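Local structure of core protein VP4 (Bluetongue virus, 2JHP) at residues 406-411 and 429-434; 423-428 and 454-459; 475-480 and 501-506. The protein acts as the multifunctional RNA-capping enzyme of the virus, binding S-adenosyl-L-homocysteine and guanine, and is one of five proteins that form the inner capsid. One frame throughout, in Å; residues are numbered along the deposited sequence.

Interaction 1 (406-411 and 429-434); sequences RADLFY and KKSVIA. With SAH (S-adenosyl-L-homocysteine), chain B; GUN (guanine), chain E.
R406 and D408 meet V432 and I433 through two backbone hydrogen bonds that join strand 406-408 to strand 433-437 in parallel. With helix 421-430 between them in the chain, the strands form a beta-alpha-beta unit of a seven-stranded mixed sheet whose strand order, 3-2-1-4-5-7-6, is that of class I methyltransferases. V432 N donates to R406 O at 2.8 Å, and D408 N to I433 O at the same length. Packing is close on both faces of the sheet: on one, A407 CB rests 3.8 Å from I433 CG2, and I433 CG1, anti to its backbone N (chi1 -176°), meets L409 CD2; on the other, A434 CB lies against D408 CB, and S431 OG is 2.9 Å from D408 OD2. The loose end is at partly exposed K430, whose ammonium stands 3.7 Å (NZ) from R406 NH1; these like charges would repel. R406 itself is turned to D408, gripping the carboxylate side-on with NE and NH2; NE donates to D408 OD2 at 2.8 Å. Past the strand, L409 O accepts from the amino group of S-adenosyl-L-homocysteine, while the F410 ring lays one face against guanine, N1 lying near its rim. Y411 CD1 comes 3.4 Å from C5 of the adenine, and Y411 OH donates to D408 OD1 on the anti side of the carboxylate, 2.7 Å away.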
loop_
_atom_site.group_PDB
_atom_site.type_symbol
_atom_site.label_atom_id
_atom_site.label_comp_id
_atom_site.label_asym_id
_atom_site.label_seq_id
_atom_site.Cartn_x
_atom_site.Cartn_y
_atom_site.Cartn_z
ATOM N N ARG A 406 -11.978 -4.445 8.653
ATOM C CA ARG A 406 -10.740 -3.681 8.582
ATOM C C ARG A 406 -9.674 -4.344 7.711
ATOM O O ARG A 406 -9.700 -5.544 7.509
ATOM C CB ARG A 406 -10.191 -3.463 9.990
ATOM C CG ARG A 406 -9.893 -4.754 10.740
ATOM C CD ARG A 406 -9.311 -4.507 12.139
ATOM N NE ARG A 406 -7.948 -3.960 12.107
ATOM C CZ ARG A 406 -7.372 -3.334 13.130
ATOM N NH1 ARG A 406 -8.029 -3.146 14.276
ATOM N NH2 ARG A 406 -6.132 -2.890 13.014
ATOM N N ALA A 407 -8.740 -3.541 7.209
ATOM C CA ALA A 407 -7.565 -4.012 6.474
ATOM C C ALA A 407 -6.298 -3.487 7.144
ATOM O O ALA A 407 -6.290 -2.392 7.711
ATOM C CB ALA A 407 -7.616 -3.550 5.020
ATOM N N ASP A 408 -5.219 -4.263 7.065
ATOM C CA ASP A 408 -4.005 -3.953 7.834
ATOM C C ASP A 408 -2.716 -4.186 7.031
ATOM O O ASP A 408 -1.888 -5.045 7.348
ATOM C CB ASP A 408 -4.034 -4.726 9.150
ATOM C CG ASP A 408 -5.138 -4.236 10.078
ATOM O OD1 ASP A 408 -4.874 -3.289 10.855
ATOM O OD2 ASP A 408 -6.263 -4.799 10.028
ATOM N N LEU A 409 -2.578 -3.400 5.972
ATOM C CA LEU A 409 -1.597 -3.672 4.943
ATOM C C LEU A 409 -0.269 -2.927 5.185
ATOM O O LEU A 409 -0.253 -1.718 5.395
ATOM C CB LEU A 409 -2.193 -3.343 3.569
ATOM C CG LEU A 409 -3.410 -4.150 3.105
ATOM C CD1 LEU A 409 -4.112 -3.510 1.943
ATOM C CD2 LEU A 409 -2.993 -5.559 2.757
ATOM N N PHE A 410 0.818 -3.694 5.196
ATOM C CA PHE A 410 2.181 -3.196 5.155
ATOM C C PHE A 410 2.525 -2.208 6.264
ATOM O O PHE A 410 2.924 -1.080 5.988
ATOM C CB PHE A 410 2.521 -2.571 3.777
ATOM C CG PHE A 410 2.197 -3.441 2.609
ATOM C CD1 PHE A 410 1.109 -3.151 1.805
ATOM C CD2 PHE A 410 2.983 -4.543 2.305
ATOM C CE1 PHE A 410 0.801 -3.946 0.722
ATOM C CE2 PHE A 410 2.689 -5.348 1.209
ATOM C CZ PHE A 410 1.592 -5.051 0.419
ATOM N N TYR A 411 2.373 -2.631 7.513
ATOM C CA TYR A 411 2.719 -1.769 8.628
ATOM C C TYR A 411 3.041 -2.550 9.895
ATOM O O TYR A 411 3.937 -2.171 10.652
ATOM C CB TYR A 411 1.623 -0.707 8.868
ATOM C CG TYR A 411 0.456 -1.118 9.750
ATOM C CD1 TYR A 411 0.535 -0.996 11.138
ATOM C CD2 TYR A 411 -0.735 -1.595 9.192
ATOM C CE1 TYR A 411 -0.542 -1.354 11.957
ATOM C CE2 TYR A 411 -1.827 -1.962 10.000
ATOM C CZ TYR A 411 -1.728 -1.833 11.378
ATOM O OH TYR A 411 -2.775 -2.202 12.195
ATOM N N LYS A 429 -5.744 -12.148 13.411
ATOM C CA LYS A 429 -6.868 -13.023 13.722
ATOM C C LYS A 429 -8.223 -12.431 13.276
ATOM O O LYS A 429 -9.172 -13.168 13.011
ATOM C CB LYS A 429 -6.849 -13.342 15.233
ATOM C CG LYS A 429 -7.894 -14.260 15.797
ATOM C CD LYS A 429 -7.538 -14.401 17.269
ATOM C CE LYS A 429 -8.240 -15.540 17.976
ATOM N NZ LYS A 429 -9.360 -14.972 18.760
ATOM N N LYS A 430 -8.298 -11.104 13.170
ATOM C CA LYS A 430 -9.574 -10.429 12.898
ATOM C C LYS A 430 -9.569 -9.553 11.641
ATOM O O LYS A 430 -10.624 -9.115 11.186
ATOM C CB LYS A 430 -10.045 -9.619 14.125
ATOM C CG LYS A 430 -9.067 -8.516 14.595
ATOM C CD LYS A 430 -9.636 -7.691 15.753
ATOM C CE LYS A 430 -8.723 -6.506 16.107
ATOM N NZ LYS A 430 -9.462 -5.405 16.813
ATOM N N SER A 431 -8.397 -9.300 11.073
ATOM C CA SER A 431 -8.311 -8.427 9.903
ATOM C C SER A 431 -8.865 -9.130 8.669
ATOM O O SER A 431 -8.828 -10.357 8.592
ATOM C CB SER A 431 -6.873 -7.980 9.674
ATOM O OG SER A 431 -6.768 -7.227 8.485
ATOM N N VAL A 432 -9.394 -8.356 7.722
ATOM C CA VAL A 432 -9.913 -8.923 6.475
ATOM C C VAL A 432 -8.743 -9.300 5.595
ATOM O O VAL A 432 -8.809 -10.268 4.844
ATOM C CB VAL A 432 -10.842 -7.953 5.709
ATOM C CG1 VAL A 432 -11.279 -8.555 4.391
ATOM C CG2 VAL A 432 -12.066 -7.603 6.542
ATOM N N ILE A 433 -7.684 -8.503 5.690
ATOM C CA ILE A 433 -6.433 -8.731 4.983
ATOM C C ILE A 433 -5.325 -8.010 5.723
ATOM O O ILE A 433 -5.388 -6.795 5.937
ATOM C CB ILE A 433 -6.471 -8.314 3.475
ATOM C CG1 ILE A 433 -5.137 -8.686 2.805
ATOM C CG2 ILE A 433 -6.827 -6.847 3.300
ATOM C CD1 ILE A 433 -5.154 -8.688 1.289
ATOM N N ALA A 434 -4.323 -8.772 6.140
ATOM C CA ALA A 434 -3.180 -8.203 6.849
ATOM C C ALA A 434 -1.875 -8.792 6.306
ATOM O O ALA A 434 -1.862 -9.912 5.777
ATOM C CB ALA A 434 -3.320 -8.445 8.341
HETATM N N SAH B . -0.695 0.633 4.579
HETATM C CA SAH B . -0.135 1.355 3.394
HETATM C CB SAH B . 1.218 2.035 3.630
HETATM C CG SAH B . 2.159 1.511 4.698
HETATM S SD SAH B . 3.503 2.694 4.992
HETATM C C SAH B . -0.096 0.493 2.143
HETATM O O SAH B . -1.044 -0.245 1.862
HETATM O OXT SAH B . 0.860 0.538 1.368
HETATM C "C5'" SAH B . 3.482 2.281 6.761
HETATM C "C4'" SAH B . 2.801 3.341 7.610
HETATM O "O4'" SAH B . 2.168 2.755 8.730
HETATM C "C3'" SAH B . 3.782 4.382 8.142
HETATM O "O3'" SAH B . 3.149 5.644 8.004
HETATM C "C2'" SAH B . 3.919 4.050 9.621
HETATM O "O2'" SAH B . 4.113 5.184 10.423
HETATM C "C1'" SAH B . 2.561 3.419 9.926
HETATM N N9 SAH B . 2.590 2.517 11.099
HETATM C C8 SAH B . 3.602 1.667 11.479
HETATM N N7 SAH B . 3.227 1.026 12.616
HETATM C C5 SAH B . 1.991 1.452 12.970
HETATM C C6 SAH B . 1.136 1.128 14.027
HETATM N N6 SAH B . 1.504 0.228 14.936
HETATM N N1 SAH B . -0.103 1.734 14.126
HETATM C C2 SAH B . -0.495 2.663 13.177
HETATM N N3 SAH B . 0.348 2.986 12.127
HETATM C C4 SAH B . 1.575 2.394 12.022
HETATM N N9 GUN E . 2.945 -0.343 -2.156
HETATM C C8 GUN E . 3.145 0.665 -1.307
HETATM N N7 GUN E . 4.019 0.284 -0.372
HETATM C C5 GUN E . 4.385 -0.972 -0.625
HETATM C C6 GUN E . 5.256 -1.866 0.001
HETATM O O6 GUN E . 5.875 -1.538 1.012
HETATM N N1 GUN E . 5.421 -3.151 -0.535
HETATM C C2 GUN E . 4.696 -3.494 -1.687
HETATM N N2 GUN E . 4.827 -4.693 -2.220
HETATM N N3 GUN E . 3.865 -2.606 -2.262
HETATM C C4 GUN E . 3.697 -1.371 -1.765
#

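Interaction 2 (423-428 and 454-459); sequences SIYEVM and STVMLN
Y425 reaches from helix 423-428 to N459 of helix 454-459, and this pair together with V456 has most of the surface buried here. The N459 amide nitrogen sits over the centre of the Y425 ring, ND2 3.7 Å above its plane. Amide and ring planes are 81° apart, so the amide stands almost upright on the ring, an arrangement consistent with an N-H directed at the pi electrons. N459 CB approaches the same ring near CD2, at 4.0 Å. The pairing joins the crossover helix of the methyltransferase-like domain to a helix farther along the chain; the short axes pass 11.3 Å apart at a crossing angle of -49°, a separation that the long tyrosine side chain bridges. Its phenol end runs across the T455 and V456 side chains at about a right angle, OH lying 3.7 Å from T455 CG2. The polar branch of T455 is used elsewhere, OG1 being hydrogen-bonded to E630. V456 presents its two methyls to different partners: CG2, placed beside its backbone N, meets Y425 OH at 3.9 Å, whereas CG1 has M428 CE at 4.2 Å. M428 also touches S502 and V456 touches A500, both on strand 499-503.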
loop_
_atom_site.group_PDB
_atom_site.type_symbol
_atom_site.label_atom_id
_atom_site.label_comp_id
_atom_site.label_asym_id
_atom_site.label_seq_id
_atom_site.Cartn_x
_atom_site.Cartn_y
_atom_site.Cartn_z
ATOM N N SER A 423 -0.133 -8.529 19.974
ATOM C CA SER A 423 -1.169 -7.635 19.466
ATOM C C SER A 423 -1.146 -7.618 17.945
ATOM O O SER A 423 -2.152 -7.282 17.310
ATOM C CB SER A 423 -1.023 -6.221 20.050
ATOM O OG SER A 423 0.166 -5.603 19.585
ATOM N N ILE A 424 0.008 -7.978 17.373
ATOM C CA ILE A 424 0.153 -8.158 15.928
ATOM C C ILE A 424 -0.679 -9.359 15.501
ATOM O O ILE A 424 -1.507 -9.248 14.610
ATOM C CB ILE A 424 1.654 -8.310 15.488
ATOM C CG1 ILE A 424 2.399 -6.969 15.626
ATOM C CG2 ILE A 424 1.772 -8.877 14.056
ATOM C CD1 ILE A 424 3.894 -7.036 15.360
ATOM N N TYR A 425 -0.478 -10.493 16.164
ATOM C CA TYR A 425 -1.252 -11.699 15.869
ATOM C C TYR A 425 -2.746 -11.497 16.138
ATOM O O TYR A 425 -3.587 -12.032 15.423
ATOM C CB TYR A 425 -0.689 -12.914 16.625
ATOM C CG TYR A 425 0.652 -13.373 16.090
ATOM C CD1 TYR A 425 1.813 -13.300 16.873
ATOM C CD2 TYR A 425 0.768 -13.857 14.787
ATOM C CE1 TYR A 425 3.062 -13.707 16.358
ATOM C CE2 TYR A 425 2.018 -14.255 14.268
ATOM C CZ TYR A 425 3.142 -14.186 15.054
ATOM O OH TYR A 425 4.318 -14.595 14.501
ATOM N N GLU A 426 -3.058 -10.692 17.150
ATOM C CA GLU A 426 -4.434 -10.320 17.464
ATOM C C GLU A 426 -5.080 -9.575 16.291
ATOM O O GLU A 426 -6.260 -9.767 16.009
ATOM C CB GLU A 426 -4.485 -9.476 18.741
ATOM C CG GLU A 426 -5.801 -9.538 19.506
ATOM C CD GLU A 426 -5.765 -10.498 20.697
ATOM O OE1 GLU A 426 -4.769 -10.458 21.460
ATOM O OE2 GLU A 426 -6.738 -11.276 20.891
ATOM N N VAL A 427 -4.309 -8.741 15.597
ATOM C CA VAL A 427 -4.792 -8.114 14.362
ATOM C C VAL A 427 -5.012 -9.137 13.233
ATOM O O VAL A 427 -6.073 -9.158 12.602
ATOM C CB VAL A 427 -3.857 -6.987 13.879
ATOM C CG1 VAL A 427 -4.253 -6.521 12.491
ATOM C CG2 VAL A 427 -3.885 -5.831 14.848
ATOM N N MET A 428 -4.017 -9.991 12.998
ATOM C CA MET A 428 -4.103 -11.024 11.960
ATOM C C MET A 428 -5.247 -12.053 12.184
ATOM O O MET A 428 -5.680 -12.717 11.247
ATOM C CB MET A 428 -2.747 -11.715 11.770
ATOM C CG MET A 428 -1.573 -10.735 11.607
ATOM S SD MET A 428 -0.122 -11.333 10.705
ATOM C CE MET A 428 -0.070 -13.055 11.186
ATOM N N SER A 454 7.316 -20.200 10.819
ATOM C CA SER A 454 6.659 -21.335 11.450
ATOM C C SER A 454 5.710 -20.861 12.536
ATOM O O SER A 454 4.644 -21.439 12.725
ATOM C CB SER A 454 7.679 -22.326 12.006
ATOM O OG SER A 454 8.415 -21.764 13.080
ATOM N N THR A 455 6.089 -19.794 13.232
ATOM C CA THR A 455 5.220 -19.191 14.242
ATOM C C THR A 455 3.966 -18.588 13.586
ATOM O O THR A 455 2.855 -18.726 14.103
ATOM C CB THR A 455 5.985 -18.133 15.075
ATOM O OG1 THR A 455 7.231 -18.684 15.507
ATOM C CG2 THR A 455 5.194 -17.734 16.305
ATOM N N VAL A 456 4.161 -17.937 12.440
ATOM C CA VAL A 456 3.074 -17.335 11.679
ATOM C C VAL A 456 2.078 -18.418 11.306
ATOM O O VAL A 456 0.897 -18.310 11.636
ATOM C CB VAL A 456 3.586 -16.621 10.383
ATOM C CG1 VAL A 456 2.425 -16.050 9.594
ATOM C CG2 VAL A 456 4.576 -15.530 10.712
ATOM N N MET A 457 2.566 -19.458 10.629
ATOM C CA MET A 457 1.774 -20.633 10.274
ATOM C C MET A 457 0.963 -21.206 11.440
ATOM O O MET A 457 -0.237 -21.483 11.308
ATOM C CB MET A 457 2.686 -21.725 9.737
ATOM C CG MET A 457 3.039 -21.581 8.283
ATOM S SD MET A 457 4.071 -22.934 7.716
ATOM C CE MET A 457 2.933 -24.307 7.738
ATOM N N LEU A 458 1.622 -21.378 12.579
ATOM C CA LEU A 458 1.003 -22.008 13.740
ATOM C C LEU A 458 -0.021 -21.120 14.466
ATOM O O LEU A 458 -0.962 -21.626 15.076
ATOM C CB LEU A 458 2.076 -22.553 14.695
ATOM C CG LEU A 458 2.911 -23.696 14.096
ATOM C CD1 LEU A 458 4.266 -23.860 14.753
ATOM C CD2 LEU A 458 2.144 -24.997 14.151
ATOM N N ASN A 459 0.161 -19.805 14.391
ATOM C CA ASN A 459 -0.723 -18.854 15.061
ATOM C C ASN A 459 -1.787 -18.288 14.147
ATOM O O ASN A 459 -2.898 -18.018 14.584
ATOM C CB ASN A 459 0.080 -17.681 15.614
ATOM C CG ASN A 459 1.009 -18.078 16.732
ATOM O OD1 ASN A 459 1.066 -19.240 17.135
ATOM N ND2 ASN A 459 1.753 -17.102 17.246
#

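Interaction 3 (475-480 and 501-506); sequences LFLMWR and VSLKEP
F476 on helix 475-480 packs against L503 of strand 499-503 and E505 of the loop that follows. Its CD2 comes 3.8 Å from L503 CD1, the two side chains lying alongside each other and pointing opposite ways. At the next ring position CE2 meets the aliphatic part of E505, with CB at 3.9 Å. F476 already projects toward the strand from its CB, and CG continues anti to the backbone N (chi1 -172°). L477 adds a looser apolar contact, CD2 lying 4.5 Å from L503 CD1.

The polar side is less firmly defined. R480 NE forms a long salt bridge with E505 OE1, 3.7 Å away, their flat groups inclined at 47°. P506 O approaches R480 NH2 at the edge of the guanidinium, near its plane, but the separation is implausibly short and the N-H angle strongly bent, so the bond is doubtful.

What positions the glutamate is its other oxygen: E505 OE2 is hydrogen-bonded to the hydroxyls of Y124 and Y481, while its backbone O is bonded to R466. Just before it, an inverse gamma turn at K504 brings E505 N to L503 O, a weak bond of 2.9 Å. On the helix side, the F476 ring also meets W570. Helix 114-128 packs beside the contact, Y124 touching both L477 and L503, and strand 499-503 runs antiparallel between strands 433-437 and 466-469.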
loop_
_atom_site.group_PDB
_atom_site.type_symbol
_atom_site.label_atom_id
_atom_site.label_comp_id
_atom_site.label_asym_id
_atom_site.label_seq_id
_atom_site.Cartn_x
_atom_site.Cartn_y
_atom_site.Cartn_z
ATOM N N LEU A 475 -1.931 -15.783 -5.809
ATOM C CA LEU A 475 -2.412 -16.908 -6.588
ATOM C C LEU A 475 -3.787 -17.383 -6.112
ATOM O O LEU A 475 -4.623 -17.809 -6.914
ATOM C CB LEU A 475 -1.396 -18.046 -6.496
ATOM C CG LEU A 475 -0.376 -18.237 -7.626
ATOM C CD1 LEU A 475 -0.531 -17.247 -8.782
ATOM C CD2 LEU A 475 1.031 -18.251 -7.091
ATOM N N PHE A 476 -4.007 -17.315 -4.803
ATOM C CA PHE A 476 -5.308 -17.583 -4.233
ATOM C C PHE A 476 -6.352 -16.605 -4.776
ATOM O O PHE A 476 -7.441 -17.020 -5.175
ATOM C CB PHE A 476 -5.255 -17.510 -2.711
ATOM C CG PHE A 476 -6.522 -17.961 -2.046
ATOM C CD1 PHE A 476 -6.804 -19.322 -1.908
ATOM C CD2 PHE A 476 -7.443 -17.037 -1.569
ATOM C CE1 PHE A 476 -7.963 -19.747 -1.294
ATOM C CE2 PHE A 476 -8.603 -17.457 -0.957
ATOM C CZ PHE A 476 -8.861 -18.817 -0.817
ATOM N N LEU A 477 -6.008 -15.321 -4.799
ATOM C CA LEU A 477 -6.922 -14.281 -5.269
ATOM C C LEU A 477 -7.086 -14.310 -6.769
ATOM O O LEU A 477 -8.155 -14.001 -7.261
ATOM C CB LEU A 477 -6.480 -12.878 -4.799
ATOM C CG LEU A 477 -6.509 -12.639 -3.287
ATOM C CD1 LEU A 477 -5.634 -11.465 -2.861
ATOM C CD2 LEU A 477 -7.946 -12.470 -2.827
ATOM N N MET A 478 -6.039 -14.669 -7.500
ATOM C CA MET A 478 -6.199 -14.917 -8.926
ATOM C C MET A 478 -7.341 -15.942 -9.143
ATOM O O MET A 478 -8.202 -15.779 -10.015
ATOM C CB MET A 478 -4.910 -15.415 -9.569
ATOM C CG MET A 478 -3.958 -14.301 -9.918
ATOM S SD MET A 478 -2.500 -14.892 -10.794
ATOM C CE MET A 478 -1.493 -13.416 -10.801
ATOM N N TRP A 479 -7.342 -16.965 -8.292
ATOM C CA TRP A 479 -8.189 -18.139 -8.430
ATOM C C TRP A 479 -9.627 -17.911 -7.966
ATOM O O TRP A 479 -10.559 -18.363 -8.617
ATOM C CB TRP A 479 -7.528 -19.274 -7.647
ATOM C CG TRP A 479 -8.249 -20.565 -7.585
ATOM C CD1 TRP A 479 -8.870 -21.208 -8.599
ATOM C CD2 TRP A 479 -8.365 -21.408 -6.437
ATOM N NE1 TRP A 479 -9.402 -22.397 -8.153
ATOM C CE2 TRP A 479 -9.102 -22.543 -6.826
ATOM C CE3 TRP A 479 -7.930 -21.304 -5.107
ATOM C CZ2 TRP A 479 -9.417 -23.572 -5.935
ATOM C CZ3 TRP A 479 -8.241 -22.325 -4.220
ATOM C CH2 TRP A 479 -8.984 -23.439 -4.635
ATOM N N ARG A 480 -9.782 -17.203 -6.846
ATOM C CA ARG A 480 -11.077 -16.944 -6.219
ATOM C C ARG A 480 -11.744 -15.651 -6.725
ATOM O O ARG A 480 -12.970 -15.594 -6.863
ATOM C CB ARG A 480 -10.922 -16.918 -4.687
ATOM C CG ARG A 480 -12.202 -16.621 -3.891
ATOM C CD ARG A 480 -12.835 -17.866 -3.310
ATOM N NE ARG A 480 -12.366 -18.157 -1.953
ATOM C CZ ARG A 480 -12.479 -19.346 -1.357
ATOM N NH1 ARG A 480 -13.038 -20.378 -1.993
ATOM N NH2 ARG A 480 -12.027 -19.508 -0.122
ATOM N N VAL A 501 0.667 -13.280 4.480
ATOM C CA VAL A 501 -0.622 -12.631 4.304
ATOM C C VAL A 501 -1.716 -13.467 4.914
ATOM O O VAL A 501 -1.797 -14.682 4.697
ATOM C CB VAL A 501 -0.966 -12.391 2.827
ATOM C CG1 VAL A 501 -2.259 -11.626 2.725
ATOM C CG2 VAL A 501 0.147 -11.635 2.122
ATOM N N SER A 502 -2.570 -12.794 5.669
ATOM C CA SER A 502 -3.750 -13.411 6.252
ATOM C C SER A 502 -4.992 -12.894 5.540
ATOM O O SER A 502 -5.076 -11.716 5.240
ATOM C CB SER A 502 -3.801 -13.086 7.748
ATOM O OG SER A 502 -3.843 -11.682 7.968
ATOM N N LEU A 503 -5.957 -13.776 5.280
ATOM C CA LEU A 503 -7.185 -13.409 4.560
ATOM C C LEU A 503 -8.431 -13.919 5.270
ATOM O O LEU A 503 -8.455 -15.067 5.706
ATOM C CB LEU A 503 -7.166 -13.976 3.140
ATOM C CG LEU A 503 -6.097 -13.564 2.138
ATOM C CD1 LEU A 503 -6.234 -14.370 0.870
ATOM C CD2 LEU A 503 -6.234 -12.104 1.819
ATOM N N LYS A 504 -9.459 -13.069 5.382
ATOM C CA LYS A 504 -10.776 -13.508 5.877
ATOM C C LYS A 504 -11.528 -14.191 4.733
ATOM O O LYS A 504 -12.477 -13.654 4.170
ATOM C CB LYS A 504 -11.587 -12.355 6.476
ATOM C CG LYS A 504 -12.708 -12.806 7.403
ATOM C CD LYS A 504 -13.013 -11.753 8.450
ATOM C CE LYS A 504 -14.007 -12.256 9.480
ATOM N NZ LYS A 504 -13.997 -11.409 10.702
ATOM N N GLU A 505 -11.018 -15.373 4.387
ATOM C CA GLU A 505 -11.540 -16.212 3.322
ATOM C C GLU A 505 -11.718 -17.654 3.830
ATOM O O GLU A 505 -10.775 -18.214 4.413
ATOM C CB GLU A 505 -10.572 -16.193 2.128
ATOM C CG GLU A 505 -10.596 -14.909 1.318
ATOM C CD GLU A 505 -11.970 -14.609 0.766
ATOM O OE1 GLU A 505 -12.814 -15.533 0.680
ATOM O OE2 GLU A 505 -12.210 -13.438 0.417
ATOM N N PRO A 506 -12.910 -18.254 3.608
ATOM C CA PRO A 506 -13.155 -19.613 4.106
ATOM C C PRO A 506 -12.308 -20.629 3.357
ATOM O O PRO A 506 -11.995 -20.426 2.186
ATOM C CB PRO A 506 -14.669 -19.849 3.832
ATOM C CG PRO A 506 -15.008 -18.941 2.711
ATOM C CD PRO A 506 -14.070 -17.715 2.873
#

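From the N terminus, strand 406-408 opens interaction 1, and helix 421-430 opens interaction 2 before interaction 1 closes at 429-434; interaction 2 then closes at 454-459. The two therefore cross, sharing helix 421-430, and touch where D408 CG lies 3.4 Å from V427 CG1. Interaction 3 follows in series, bringing 501-506 back to 475-480 after both loops are closed. It returns to the same sheet: strand 499-503 neighbours strand 433-437, with A434 O 3.0 Å from S502 N in a probable hydrogen bond. Interaction 1 joins two neighbouring strands of the sheet, interaction 2 packs its crossover helix against helix 453-460, and interaction 3 packs helix 470-480 against strand 499-503 and the loop after it.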